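Local structure of putative O-acetylhomoserine (Thiol)-lyase (Campylobacter jejuni, 4OC9) at residues Leu92-Ser97 / Pro256-Arg261. The protein probably uses pyridoxal 5'-phosphate to make homocysteine from O-acetylhomoserine and sulfide. Numbering follows the deposited sequence.
Sequences LINLAS and PIFSIR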
loop_
_atom_site.group_PDB
_atom_site.type_symbol
_atom_site.label_atom_id
_atom_site.label_comp_id
_atom_site.label_asym_id
_atom_site.label_seq_id
_atom_site.Cartn_x
_atom_site.Cartn_y
_atom_site.Cartn_z
ATOM N N LEU D 92 -15.596 26.008 1.081
ATOM C CA LEU D 92 -16.800 26.803 0.947
ATOM C C LEU D 92 -17.748 26.685 2.165
ATOM O O LEU D 92 -18.167 27.697 2.759
ATOM C CB LEU D 92 -17.516 26.424 -0.353
ATOM C CG LEU D 92 -16.704 26.779 -1.617
ATOM C CD1 LEU D 92 -17.284 26.152 -2.879
ATOM C CD2 LEU D 92 -16.572 28.288 -1.779
ATOM N N ILE D 93 -18.079 25.455 2.554
ATOM C CA ILE D 93 -18.985 25.254 3.704
ATOM C C ILE D 93 -18.369 25.701 5.008
ATOM O O ILE D 93 -19.103 25.936 5.952
ATOM C CB ILE D 93 -19.504 23.812 3.854
ATOM C CG1 ILE D 93 -18.332 22.854 4.128
ATOM C CG2 ILE D 93 -20.315 23.425 2.620
ATOM C CD1 ILE D 93 -18.728 21.398 4.254
ATOM N N ASN D 94 -17.050 25.848 5.075
ATOM C CA ASN D 94 -16.457 26.272 6.327
ATOM C C ASN D 94 -16.683 27.768 6.477
ATOM O O ASN D 94 -16.452 28.340 7.543
ATOM C CB ASN D 94 -14.953 26.023 6.349
ATOM C CG ASN D 94 -14.385 26.045 7.754
ATOM O OD1 ASN D 94 -15.061 25.646 8.711
ATOM N ND2 ASN D 94 -13.124 26.384 7.877
ATOM N N LEU D 95 -17.097 28.396 5.376
ATOM C CA LEU D 95 -17.352 29.831 5.303
ATOM C C LEU D 95 -18.816 30.217 5.100
ATOM O O LEU D 95 -19.264 31.210 5.667
ATOM C CB LEU D 95 -16.551 30.423 4.149
ATOM C CG LEU D 95 -15.030 30.306 4.256
ATOM C CD1 LEU D 95 -14.356 30.745 2.971
ATOM C CD2 LEU D 95 -14.518 31.090 5.454
ATOM N N ALA D 96 -19.548 29.429 4.317
ATOM C CA ALA D 96 -20.950 29.706 4.049
ATOM C C ALA D 96 -21.870 28.588 4.518
ATOM O O ALA D 96 -21.524 27.402 4.471
ATOM C CB ALA D 96 -21.155 29.918 2.568
ATOM N N SER D 97 -23.053 28.992 4.974
ATOM C CA SER D 97 -24.077 28.070 5.445
ATOM C C SER D 97 -25.393 28.473 4.780
ATOM O O SER D 97 -25.448 29.469 4.046
ATOM C CB SER D 97 -24.166 28.061 6.971
ATOM O OG SER D 97 -24.426 29.359 7.461
ATOM N N PRO D 256 -4.957 28.206 14.321
ATOM C CA PRO D 256 -5.568 28.545 13.034
ATOM C C PRO D 256 -6.988 28.015 13.100
ATOM O O PRO D 256 -7.231 26.836 12.829
ATOM C CB PRO D 256 -4.705 27.789 12.017
ATOM C CG PRO D 256 -4.057 26.698 12.799
ATOM C CD PRO D 256 -3.853 27.245 14.179
ATOM N N ILE D 257 -7.923 28.891 13.437
ATOM C CA ILE D 257 -9.322 28.484 13.595
ATOM C C ILE D 257 -10.027 27.974 12.346
ATOM O O ILE D 257 -10.947 27.179 12.448
ATOM C CB ILE D 257 -10.165 29.565 14.310
ATOM C CG1 ILE D 257 -10.396 30.786 13.429
ATOM C CG2 ILE D 257 -9.501 29.940 15.635
ATOM C CD1 ILE D 257 -11.266 31.834 14.098
ATOM N N PHE D 258 -9.585 28.420 11.171
ATOM C CA PHE D 258 -10.205 27.963 9.920
ATOM C C PHE D 258 -9.929 26.457 9.789
ATOM O O PHE D 258 -10.848 25.658 9.570
ATOM C CB PHE D 258 -9.658 28.722 8.716
ATOM C CG PHE D 258 -10.192 28.235 7.397
ATOM C CD1 PHE D 258 -9.581 27.146 6.734
ATOM C CD2 PHE D 258 -11.237 28.875 6.775
ATOM C CE1 PHE D 258 -10.039 26.715 5.496
ATOM C CE2 PHE D 258 -11.710 28.439 5.535
ATOM C CZ PHE D 258 -11.106 27.357 4.898
ATOM N N SER D 259 -8.661 26.089 9.963
ATOM C CA SER D 259 -8.243 24.691 9.870
ATOM C C SER D 259 -8.863 23.863 11.014
ATOM O O SER D 259 -9.275 22.717 10.810
ATOM C CB SER D 259 -6.718 24.574 9.864
ATOM O OG SER D 259 -6.178 25.204 8.710
ATOM N N ILE D 260 -8.917 24.448 12.206
ATOM C CA ILE D 260 -9.499 23.751 13.349
ATOM C C ILE D 260 -10.931 23.379 13.068
ATOM O O ILE D 260 -11.342 22.258 13.349
ATOM C CB ILE D 260 -9.440 24.587 14.644
ATOM C CG1 ILE D 260 -7.995 24.733 15.138
ATOM C CG2 ILE D 260 -10.254 23.950 15.749
ATOM C CD1 ILE D 260 -7.247 23.433 15.443
ATOM N N ARG D 261 -11.695 24.294 12.486
ATOM C CA ARG D 261 -13.078 23.968 12.225
ATOM C C ARG D 261 -13.158 22.849 11.185
ATOM O O ARG D 261 -13.968 21.956 11.296
ATOM C CB ARG D 261 -13.940 25.210 11.889
ATOM C CG ARG D 261 -15.417 24.848 12.005
ATOM C CD ARG D 261 -16.437 25.997 12.147
ATOM N NE ARG D 261 -16.952 26.544 10.926
ATOM C CZ ARG D 261 -18.176 26.353 10.431
ATOM N NH1 ARG D 261 -19.152 25.697 11.061
ATOM N NH2 ARG D 261 -18.452 26.934 9.286
#
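The C-terminal end region of helix 84-93 meets the first turn of helix 257-270 through Asn94, whose amide touches Phe258 and Arg261. Asn94 CG is anti to the backbone N (chi1 -162°), and its amide reaches across to the second helix. Asn94 ND2 donates to Phe258 O at 2.9 Å, in a bent bond with an angle of 138° at the hydrogen. The same ND2 sits over the centre of the Phe258 ring, 3.2 Å above its plane. Amide and ring planes are 70° apart. Leu95 comes to the ring edge instead, with CD2 3.9 Å from Phe258 CE2. Helix 84-93 belongs to the large PLP-binding domain of this fold-type I enzyme, where it packs by the central mixed sheet; Leu95 also touches Val177 and Ile179 of strand 177-181. Arg261 runs past the Asn94 side chain in the opposite direction and bends at chi3. Arg261 NH2 donates to Asn94 O at 3.0 Å, nearly straight at the hydrogen. That oxygen lies in the guanidinium plane, while NH2 stands above the carbonyl plane. Asn94 OD1 is 3.0 Å from Arg261 NE. The same OD1 accepts a hydrogen bond from Trp266 NE1, further along helix 257-270.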